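Local coordinates for molybdopterin-guanine dinucleotide biosynthesis adapter protein (Escherichia coli, PDB 1NP6), which binds GTP, hydrolyses it weakly, and may act as an adapter that makes synthesis and use of the molybdopterin guanine dinucleotide form of the cofactor more efficient, at residues 8-22 / 105-119. Sequence-based numbering, arbitrary orientation.
Sequences LLAFAAWSGTGKTTL and LVEGFKHEEIAKIVL. With SO4 (sulfate ion), chain D.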
ATOM      1  N   LEU B   8      10.369 -16.438   3.019  1.00 32.04           N
ATOM      2  CA  LEU B   8       9.536 -16.306   1.828  1.00 31.60           C
ATOM      3  C   LEU B   8       9.271 -17.699   1.211  1.00 37.12           C
ATOM      4  O   LEU B   8      10.191 -18.509   1.049  1.00 32.87           O
ATOM      5  CB  LEU B   8      10.254 -15.410   0.804  1.00 38.16           C
ATOM      6  CG  LEU B   8       9.908 -13.920   0.664  1.00 38.19           C
ATOM      7  CD1 LEU B   8      10.135 -13.147   1.958  1.00 42.01           C
ATOM      8  CD2 LEU B   8      10.688 -13.278  -0.487  1.00 52.41           C
ATOM      9  N   LEU B   9       8.019 -17.986   0.858  1.00 27.34           N
ATOM     10  CA  LEU B   9       7.661 -19.286   0.274  1.00 24.69           C
ATOM     11  C   LEU B   9       6.701 -19.137  -0.910  1.00 37.42           C
ATOM     12  O   LEU B   9       5.591 -18.607  -0.763  1.00 34.30           O
ATOM     13  CB  LEU B   9       7.028 -20.204   1.344  1.00 39.69           C
ATOM     14  CG  LEU B   9       6.549 -21.594   0.889  1.00 36.17           C
ATOM     15  CD1 LEU B   9       7.723 -22.530   0.522  1.00 30.25           C
ATOM     16  CD2 LEU B   9       5.673 -22.232   1.967  1.00 34.65           C
ATOM     17  N   ALA B  10       7.114 -19.609  -2.083  1.00 31.63           N
ATOM     18  CA  ALA B  10       6.266 -19.508  -3.272  1.00 32.93           C
ATOM     19  C   ALA B  10       5.442 -20.773  -3.512  1.00 28.40           C
ATOM     20  O   ALA B  10       5.866 -21.877  -3.173  1.00 28.28           O
ATOM     21  CB  ALA B  10       7.103 -19.193  -4.510  1.00 34.58           C
ATOM     22  N   PHE B  11       4.275 -20.584  -4.119  1.00 30.27           N
ATOM     23  CA  PHE B  11       3.446 -21.661  -4.631  1.00 29.24           C
ATOM     24  C   PHE B  11       3.360 -21.514  -6.140  1.00 28.93           C
ATOM     25  O   PHE B  11       2.986 -20.453  -6.648  1.00 45.69           O
ATOM     26  CB  PHE B  11       2.043 -21.617  -3.992  1.00 31.66           C
ATOM     27  CG  PHE B  11       1.986 -22.290  -2.642  1.00 36.57           C
ATOM     28  CD1 PHE B  11       2.393 -21.616  -1.506  1.00 38.97           C
ATOM     29  CD2 PHE B  11       1.592 -23.615  -2.525  1.00 37.88           C
ATOM     30  CE1 PHE B  11       2.395 -22.239  -0.271  1.00 31.62           C
ATOM     31  CE2 PHE B  11       1.583 -24.244  -1.286  1.00 34.21           C
ATOM     32  CZ  PHE B  11       1.978 -23.555  -0.162  1.00 34.13           C
ATOM     33  N   ALA B  12       3.736 -22.569  -6.855  1.00 31.25           N
ATOM     34  CA  ALA B  12       3.831 -22.482  -8.297  1.00 30.47           C
ATOM     35  C   ALA B  12       3.050 -23.582  -8.989  1.00 27.63           C
ATOM     36  O   ALA B  12       3.096 -24.741  -8.574  1.00 33.83           O
ATOM     37  CB  ALA B  12       5.317 -22.502  -8.732  1.00 33.22           C
ATOM     38  N   ALA B  13       2.343 -23.204 -10.056  1.00 35.43           N
ATOM     39  CA  ALA B  13       1.559 -24.122 -10.878  1.00 32.79           C
ATOM     40  C   ALA B  13       1.169 -23.491 -12.216  1.00 33.28           C
ATOM     41  O   ALA B  13       1.076 -22.260 -12.331  1.00 39.29           O
ATOM     42  CB  ALA B  13       0.293 -24.598 -10.131  1.00 36.80           C
ATOM     43  N   TRP B  14       0.953 -24.336 -13.220  1.00 38.38           N
ATOM     44  CA  TRP B  14       0.338 -23.914 -14.482  1.00 44.36           C
ATOM     45  C   TRP B  14      -1.044 -23.339 -14.204  1.00 46.53           C
ATOM     46  O   TRP B  14      -1.746 -23.825 -13.319  1.00 40.98           O
ATOM     47  CB  TRP B  14       0.140 -25.109 -15.422  1.00 48.26           C
ATOM     48  CG  TRP B  14       1.386 -25.821 -15.895  1.00 54.80           C
ATOM     49  CD1 TRP B  14       2.425 -25.289 -16.632  1.00 42.13           C
ATOM     50  CD2 TRP B  14       1.706 -27.204 -15.695  1.00 37.02           C
ATOM     51  NE1 TRP B  14       3.364 -26.261 -16.885  1.00 43.34           N
ATOM     52  CE2 TRP B  14       2.956 -27.444 -16.323  1.00 37.64           C
ATOM     53  CE3 TRP B  14       1.070 -28.269 -15.046  1.00 43.56           C
ATOM     54  CZ2 TRP B  14       3.575 -28.705 -16.315  1.00 38.17           C
ATOM     55  CZ3 TRP B  14       1.692 -29.524 -15.031  1.00 46.72           C
ATOM     56  CH2 TRP B  14       2.932 -29.726 -15.665  1.00 52.66           C
ATOM     57  N   SER B  15      -1.431 -22.328 -14.984  1.00 41.91           N
ATOM     58  CA  SER B  15      -2.761 -21.722 -14.931  1.00 48.06           C
ATOM     59  C   SER B  15      -3.878 -22.775 -14.889  1.00 45.38           C
ATOM     60  O   SER B  15      -3.884 -23.723 -15.685  1.00 46.80           O
ATOM     61  CB  SER B  15      -2.948 -20.808 -16.152  1.00 57.83           C
ATOM     62  OG  SER B  15      -4.107 -20.000 -16.037  1.00 68.99           O
ATOM     63  N   GLY B  16      -4.811 -22.618 -13.955  1.00 48.77           N
ATOM     64  CA  GLY B  16      -5.956 -23.514 -13.868  1.00 52.81           C
ATOM     65  C   GLY B  16      -5.763 -24.750 -13.000  1.00 51.55           C
ATOM     66  O   GLY B  16      -6.714 -25.509 -12.780  1.00 38.33           O
ATOM     67  N   THR B  17      -4.542 -24.954 -12.504  1.00 38.14           N
ATOM     68  CA  THR B  17      -4.230 -26.091 -11.631  1.00 36.67           C
ATOM     69  C   THR B  17      -4.903 -25.988 -10.259  1.00 36.86           C
ATOM     70  O   THR B  17      -5.251 -27.009  -9.662  1.00 35.92           O
ATOM     71  CB  THR B  17      -2.697 -26.213 -11.454  1.00 34.49           C
ATOM     72  OG1 THR B  17      -2.108 -26.592 -12.695  1.00 38.92           O
ATOM     73  CG2 THR B  17      -2.321 -27.374 -10.521  1.00 34.31           C
ATOM     74  N   GLY B  18      -5.020 -24.767  -9.737  1.00 42.05           N
ATOM     75  CA  GLY B  18      -5.738 -24.532  -8.492  1.00 44.55           C
ATOM     76  C   GLY B  18      -4.985 -23.763  -7.414  1.00 39.78           C
ATOM     77  O   GLY B  18      -5.315 -23.863  -6.240  1.00 37.33           O
ATOM     78  N   LYS B  19      -3.968 -23.006  -7.813  1.00 38.89           N
ATOM     79  CA  LYS B  19      -3.184 -22.153  -6.912  1.00 29.47           C
ATOM     80  C   LYS B  19      -3.978 -21.211  -5.967  1.00 33.46           C
ATOM     81  O   LYS B  19      -3.840 -21.307  -4.738  1.00 33.70           O
ATOM     82  CB  LYS B  19      -2.210 -21.329  -7.745  1.00 45.91           C
ATOM     83  CG  LYS B  19      -0.793 -21.488  -7.336  1.00 44.25           C
ATOM     84  CD  LYS B  19       0.025 -20.303  -7.784  1.00 70.89           C
ATOM     85  CE  LYS B  19       0.484 -20.461  -9.213  1.00 50.15           C
ATOM     86  NZ  LYS B  19      -0.134 -19.437 -10.111  1.00 71.67           N
ATOM     87  N   THR B  20      -4.767 -20.286  -6.520  1.00 35.33           N
ATOM     88  CA  THR B  20      -5.444 -19.277  -5.672  1.00 44.10           C
ATOM     89  C   THR B  20      -6.494 -19.912  -4.737  1.00 45.43           C
ATOM     90  O   THR B  20      -6.629 -19.522  -3.563  1.00 45.76           O
ATOM     91  CB  THR B  20      -6.049 -18.080  -6.482  1.00 46.51           C
ATOM     92  OG1 THR B  20      -7.368 -18.406  -6.939  1.00 61.45           O
ATOM     93  CG2 THR B  20      -5.255 -17.778  -7.762  1.00 39.78           C
ATOM     94  N   THR B  21      -7.199 -20.907  -5.265  1.00 53.60           N
ATOM     95  CA  THR B  21      -8.166 -21.704  -4.511  1.00 55.11           C
ATOM     96  C   THR B  21      -7.529 -22.430  -3.316  1.00 54.80           C
ATOM     97  O   THR B  21      -8.111 -22.490  -2.230  1.00 51.91           O
ATOM     98  CB  THR B  21      -8.848 -22.712  -5.472  1.00 58.56           C
ATOM     99  OG1 THR B  21      -9.861 -22.034  -6.222  1.00 51.27           O
ATOM    100  CG2 THR B  21      -9.600 -23.821  -4.729  1.00 45.48           C
ATOM    101  N   LEU B  22      -6.339 -22.987  -3.535  1.00 46.31           N
ATOM    102  CA  LEU B  22      -5.579 -23.657  -2.494  1.00 44.84           C
ATOM    103  C   LEU B  22      -5.161 -22.663  -1.417  1.00 34.38           C
ATOM    104  O   LEU B  22      -5.342 -22.930  -0.236  1.00 35.13           O
ATOM    105  CB  LEU B  22      -4.345 -24.376  -3.084  1.00 38.08           C
ATOM    106  CG  LEU B  22      -3.510 -25.171  -2.060  1.00 41.97           C
ATOM    107  CD1 LEU B  22      -4.344 -26.220  -1.327  1.00 38.16           C
ATOM    108  CD2 LEU B  22      -2.308 -25.828  -2.700  1.00 42.25           C
ATOM    109  N   LEU B 105       3.917 -15.543   1.859  1.00 27.47           N
ATOM    110  CA  LEU B 105       3.586 -16.397   0.719  1.00 32.03           C
ATOM    111  C   LEU B 105       3.678 -15.607  -0.593  1.00 33.04           C
ATOM    112  O   LEU B 105       3.316 -14.432  -0.615  1.00 30.59           O
ATOM    113  CB  LEU B 105       2.180 -17.003   0.866  1.00 27.50           C
ATOM    114  CG  LEU B 105       1.947 -17.784   2.170  1.00 37.30           C
ATOM    115  CD1 LEU B 105       0.450 -17.982   2.489  1.00 36.15           C
ATOM    116  CD2 LEU B 105       2.665 -19.136   2.113  1.00 47.88           C
ATOM    117  N   VAL B 106       4.129 -16.267  -1.669  1.00 36.24           N
ATOM    118  CA  VAL B 106       4.352 -15.607  -2.975  1.00 24.32           C
ATOM    119  C   VAL B 106       3.698 -16.362  -4.123  1.00 24.27           C
ATOM    120  O   VAL B 106       3.871 -17.580  -4.249  1.00 31.30           O
ATOM    121  CB  VAL B 106       5.872 -15.429  -3.268  1.00 36.73           C
ATOM    122  CG1 VAL B 106       6.092 -14.647  -4.591  1.00 35.26           C
ATOM    123  CG2 VAL B 106       6.553 -14.750  -2.096  1.00 31.81           C
ATOM    124  N   GLU B 107       2.953 -15.642  -4.967  1.00 29.10           N
ATOM    125  CA  GLU B 107       2.144 -16.255  -6.030  1.00 31.79           C
ATOM    126  C   GLU B 107       1.935 -15.399  -7.312  1.00 49.24           C
ATOM    127  O   GLU B 107       1.757 -14.184  -7.240  1.00 46.44           O
ATOM    128  CB  GLU B 107       0.774 -16.610  -5.435  1.00 43.38           C
ATOM    129  CG  GLU B 107      -0.312 -16.838  -6.459  1.00 58.64           C
ATOM    130  CD  GLU B 107      -1.684 -16.625  -5.881  1.00 54.88           C
ATOM    131  OE1 GLU B 107      -1.909 -15.566  -5.258  1.00 56.75           O
ATOM    132  OE2 GLU B 107      -2.527 -17.529  -6.044  1.00 64.30           O
ATOM    133  N   GLY B 108       1.948 -16.049  -8.478  1.00 54.99           N
ATOM    134  CA  GLY B 108       1.531 -15.425  -9.733  1.00 50.18           C
ATOM    135  C   GLY B 108       2.616 -14.771 -10.584  1.00 53.33           C
ATOM    136  O   GLY B 108       2.335 -14.275 -11.685  1.00 51.31           O
ATOM    137  N   PHE B 109       3.847 -14.770 -10.080  1.00 43.80           N
ATOM    138  CA  PHE B 109       4.992 -14.191 -10.798  1.00 46.06           C
ATOM    139  C   PHE B 109       5.620 -15.185 -11.784  1.00 56.42           C
ATOM    140  O   PHE B 109       5.743 -16.378 -11.488  1.00 51.23           O
ATOM    141  CB  PHE B 109       6.055 -13.691  -9.810  1.00 36.36           C
ATOM    142  CG  PHE B 109       5.624 -12.477  -9.000  1.00 54.86           C
ATOM    143  CD1 PHE B 109       4.906 -12.631  -7.811  1.00 47.21           C
ATOM    144  CD2 PHE B 109       5.939 -11.185  -9.425  1.00 58.58           C
ATOM    145  CE1 PHE B 109       4.488 -11.519  -7.070  1.00 50.72           C
ATOM    146  CE2 PHE B 109       5.537 -10.065  -8.688  1.00 47.19           C
ATOM    147  CZ  PHE B 109       4.811 -10.233  -7.507  1.00 61.10           C
ATOM    148  N   LYS B 110       6.012 -14.678 -12.953  1.00 68.50           N
ATOM    149  CA  LYS B 110       6.696 -15.472 -13.980  1.00 71.60           C
ATOM    150  C   LYS B 110       8.011 -16.053 -13.460  1.00 68.47           C
ATOM    151  O   LYS B 110       8.321 -17.221 -13.705  1.00 59.59           O
ATOM    152  CB  LYS B 110       6.972 -14.611 -15.215  1.00 77.97           C
ATOM    153  CG  LYS B 110       6.454 -15.186 -16.526  1.00 86.16           C
ATOM    154  CD  LYS B 110       6.756 -14.253 -17.700  1.00 72.92           C
ATOM    155  CE  LYS B 110       5.608 -13.279 -17.955  1.00 81.58           C
ATOM    156  NZ  LYS B 110       5.734 -12.048 -17.125  1.00 76.96           N
ATOM    157  N   HIS B 111       8.772 -15.233 -12.735  1.00 61.20           N
ATOM    158  CA  HIS B 111      10.036 -15.667 -12.159  1.00 62.91           C
ATOM    159  C   HIS B 111      10.047 -15.493 -10.644  1.00 68.45           C
ATOM    160  O   HIS B 111       9.919 -14.370 -10.137  1.00 71.22           O
ATOM    161  CB  HIS B 111      11.197 -14.917 -12.808  1.00 72.43           C
ATOM    162  CG  HIS B 111      11.320 -15.162 -14.281  1.00 89.17           C
ATOM    163  ND1 HIS B 111      12.265 -16.009 -14.819  1.00 92.19           N
ATOM    164  CD2 HIS B 111      10.612 -14.674 -15.329  1.00 88.37           C
ATOM    165  CE1 HIS B 111      12.136 -16.029 -16.135  1.00 91.09           C
ATOM    166  NE2 HIS B 111      11.140 -15.227 -16.469  1.00 86.94           N
ATOM    167  N   GLU B 112      10.184 -16.617  -9.934  1.00 63.48           N
ATOM    168  CA  GLU B 112      10.202 -16.655  -8.462  1.00 60.29           C
ATOM    169  C   GLU B 112      11.321 -17.554  -7.940  1.00 52.25           C
ATOM    170  O   GLU B 112      11.180 -18.782  -7.894  1.00 58.07           O
ATOM    171  CB  GLU B 112       8.844 -17.117  -7.894  1.00 53.11           C
ATOM    172  CG  GLU B 112       7.735 -17.200  -8.926  1.00 63.30           C
ATOM    173  CD  GLU B 112       6.378 -17.501  -8.325  1.00 59.20           C
ATOM    174  OE1 GLU B 112       5.960 -18.676  -8.381  1.00 40.61           O
ATOM    175  OE2 GLU B 112       5.733 -16.558  -7.825  1.00 45.12           O
ATOM    176  N   GLU B 113      12.419 -16.935  -7.516  1.00 65.64           N
ATOM    177  CA  GLU B 113      13.645 -17.666  -7.197  1.00 60.91           C
ATOM    178  C   GLU B 113      13.883 -17.846  -5.693  1.00 67.52           C
ATOM    179  O   GLU B 113      14.864 -17.332  -5.136  1.00 62.62           O
ATOM    180  CB  GLU B 113      14.838 -16.999  -7.890  1.00 73.97           C
ATOM    181  CG  GLU B 113      14.853 -17.191  -9.406  1.00 81.47           C
ATOM    182  CD  GLU B 113      14.128 -16.092 -10.176  1.00 88.78           C
ATOM    183  OE1 GLU B 113      13.209 -15.447  -9.621  1.00 95.19           O
ATOM    184  OE2 GLU B 113      14.473 -15.872 -11.358  1.00 94.36           O
ATOM    185  N   ILE B 114      12.977 -18.596  -5.051  1.00 53.69           N
ATOM    186  CA  ILE B 114      13.015 -18.885  -3.605  1.00 46.40           C
ATOM    187  C   ILE B 114      12.379 -20.263  -3.303  1.00 29.65           C
ATOM    188  O   ILE B 114      11.825 -20.880  -4.202  1.00 44.09           O
ATOM    189  CB  ILE B 114      12.282 -17.769  -2.816  1.00 54.75           C
ATOM    190  CG1 ILE B 114      11.355 -16.955  -3.736  1.00 65.76           C
ATOM    191  CG2 ILE B 114      13.288 -16.854  -2.120  1.00 66.62           C
ATOM    192  CD1 ILE B 114       9.872 -17.076  -3.412  1.00 35.32           C
ATOM    193  N   ALA B 115      12.494 -20.743  -2.063  1.00 32.39           N
ATOM    194  CA  ALA B 115      11.811 -21.981  -1.634  1.00 45.04           C
ATOM    195  C   ALA B 115      10.392 -22.028  -2.207  1.00 35.12           C
ATOM    196  O   ALA B 115       9.700 -21.005  -2.218  1.00 30.23           O
ATOM    197  CB  ALA B 115      11.769 -22.086  -0.122  1.00 37.11           C
ATOM    198  N   LYS B 116       9.989 -23.204  -2.690  1.00 32.95           N
ATOM    199  CA  LYS B 116       8.787 -23.321  -3.513  1.00 43.26           C
ATOM    200  C   LYS B 116       8.068 -24.662  -3.344  1.00 36.86           C
ATOM    201  O   LYS B 116       8.707 -25.717  -3.290  1.00 40.42           O
ATOM    202  CB  LYS B 116       9.183 -23.152  -4.984  1.00 42.72           C
ATOM    203  CG  LYS B 116       8.142 -22.523  -5.877  1.00 60.82           C
ATOM    204  CD  LYS B 116       8.792 -21.675  -6.981  1.00 72.73           C
ATOM    205  CE  LYS B 116       9.981 -22.380  -7.644  1.00 57.68           C
ATOM    206  NZ  LYS B 116      10.406 -21.684  -8.892  1.00 64.75           N
ATOM    207  N   ILE B 117       6.739 -24.615  -3.285  1.00 37.88           N
ATOM    208  CA  ILE B 117       5.914 -25.824  -3.413  1.00 27.94           C
ATOM    209  C   ILE B 117       5.226 -25.765  -4.776  1.00 22.70           C
ATOM    210  O   ILE B 117       4.686 -24.727  -5.158  1.00 26.39           O
ATOM    211  CB  ILE B 117       4.901 -25.932  -2.229  1.00 34.22           C
ATOM    212  CG1 ILE B 117       5.679 -26.153  -0.926  1.00 36.03           C
ATOM    213  CG2 ILE B 117       3.848 -27.062  -2.490  1.00 31.36           C
ATOM    214  CD1 ILE B 117       4.866 -25.988   0.348  1.00 30.26           C
ATOM    215  N   VAL B 118       5.311 -26.865  -5.524  1.00 24.50           N
ATOM    216  CA  VAL B 118       4.757 -26.977  -6.871  1.00 30.40           C
ATOM    217  C   VAL B 118       3.487 -27.842  -6.793  1.00 32.48           C
ATOM    218  O   VAL B 118       3.448 -28.801  -6.051  1.00 35.22           O
ATOM    219  CB  VAL B 118       5.784 -27.624  -7.840  1.00 43.86           C
ATOM    220  CG1 VAL B 118       5.169 -27.964  -9.220  1.00 35.61           C
ATOM    221  CG2 VAL B 118       6.979 -26.707  -8.008  1.00 40.97           C
ATOM    222  N   LEU B 119       2.461 -27.474  -7.546  1.00 34.02           N
ATOM    223  CA  LEU B 119       1.175 -28.185  -7.499  1.00 32.58           C
ATOM    224  C   LEU B 119       0.938 -28.983  -8.772  1.00 36.13           C
ATOM    225  O   LEU B 119       1.401 -28.583  -9.847  1.00 39.87           O
ATOM    226  CB  LEU B 119       0.032 -27.187  -7.272  1.00 25.98           C
ATOM    227  CG  LEU B 119       0.233 -26.061  -6.238  1.00 25.56           C
ATOM    228  CD1 LEU B 119      -0.990 -25.172  -6.205  1.00 36.21           C
ATOM    229  CD2 LEU B 119       0.568 -26.559  -4.816  1.00 26.58           C
TER
HETATM  230  S   SO4 D 205      -4.815 -21.247 -10.765  1.00 50.25           S
HETATM  231  O1  SO4 D 205      -5.035 -20.343  -9.647  1.00 49.68           O
HETATM  232  O2  SO4 D 205      -3.652 -22.114 -10.519  1.00 48.44           O
HETATM  233  O3  SO4 D 205      -6.007 -22.068 -10.906  1.00 48.45           O
HETATM  234  O4  SO4 D 205      -4.591 -20.481 -11.982  1.00 47.81           O
HETATM  235  O   HOH W   1      12.702 -18.817   0.509  1.00 45.43           O
HETATM  236  O   HOH W   2       3.355 -18.717  -8.602  1.00 43.47           O
HETATM  237  O   HOH W   3       2.015 -27.345 -11.962  1.00 47.53           O
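Leu9 O accepts from Val106 N and Phe11 N gives to Val106 O, while on the other flank Ala10 N gives to Ala115 O, just ahead of strand 116-119, Ala10 O takes Ile117 N, Ala12 N gives to Ile117 O and Ala12 O takes Leu119 N. Strand 8-12 thus lies between strands 105-107 and 116-119, parallel to both.

Apolar packing fills the face under helix 19-32. The Phe11 ring, swung anti to its own carbonyl carbon (chi1 -83°), lies beside Ile117, whose branched CB sits over one ring face in a CH-pi contact, 4.3 Å from the centroid. Leu105 CD2 and Leu119 CD2 meet the ring edge. Leu119 reaches on to the helix, its CD2 3.6 Å from Leu22 CD2. On the other face, the small Ala10 CB lets Ile114 CD1 come to 3.7 Å and packs on aliphatic Lys116 CG.

A water donates to Phe11 O and Glu112 OE1 and accepts from Gly108 N. Lys19 and Glu107 run alongside in opposite directions in aliphatic contact, but with Lys19 NZ 5.1 Å from Glu107 OE2 the charges do not meet.

The amides of Gly16, Gly18, Lys19 and Thr20 grip a sulfate, Gly16 N reaching O4 at 2.9 Å. Gly16 and Gly18 have positive phi (89° and 127°), where a CB would clash with the preceding carbonyl O; glycine lets the loop turn its N-H groups to the anion. This is the Walker A P-loop, inferred to bind GTP; the sulfate probably mimics a nucleotide phosphate, held by backbone N-H groups on a loop anchored to the central sheet.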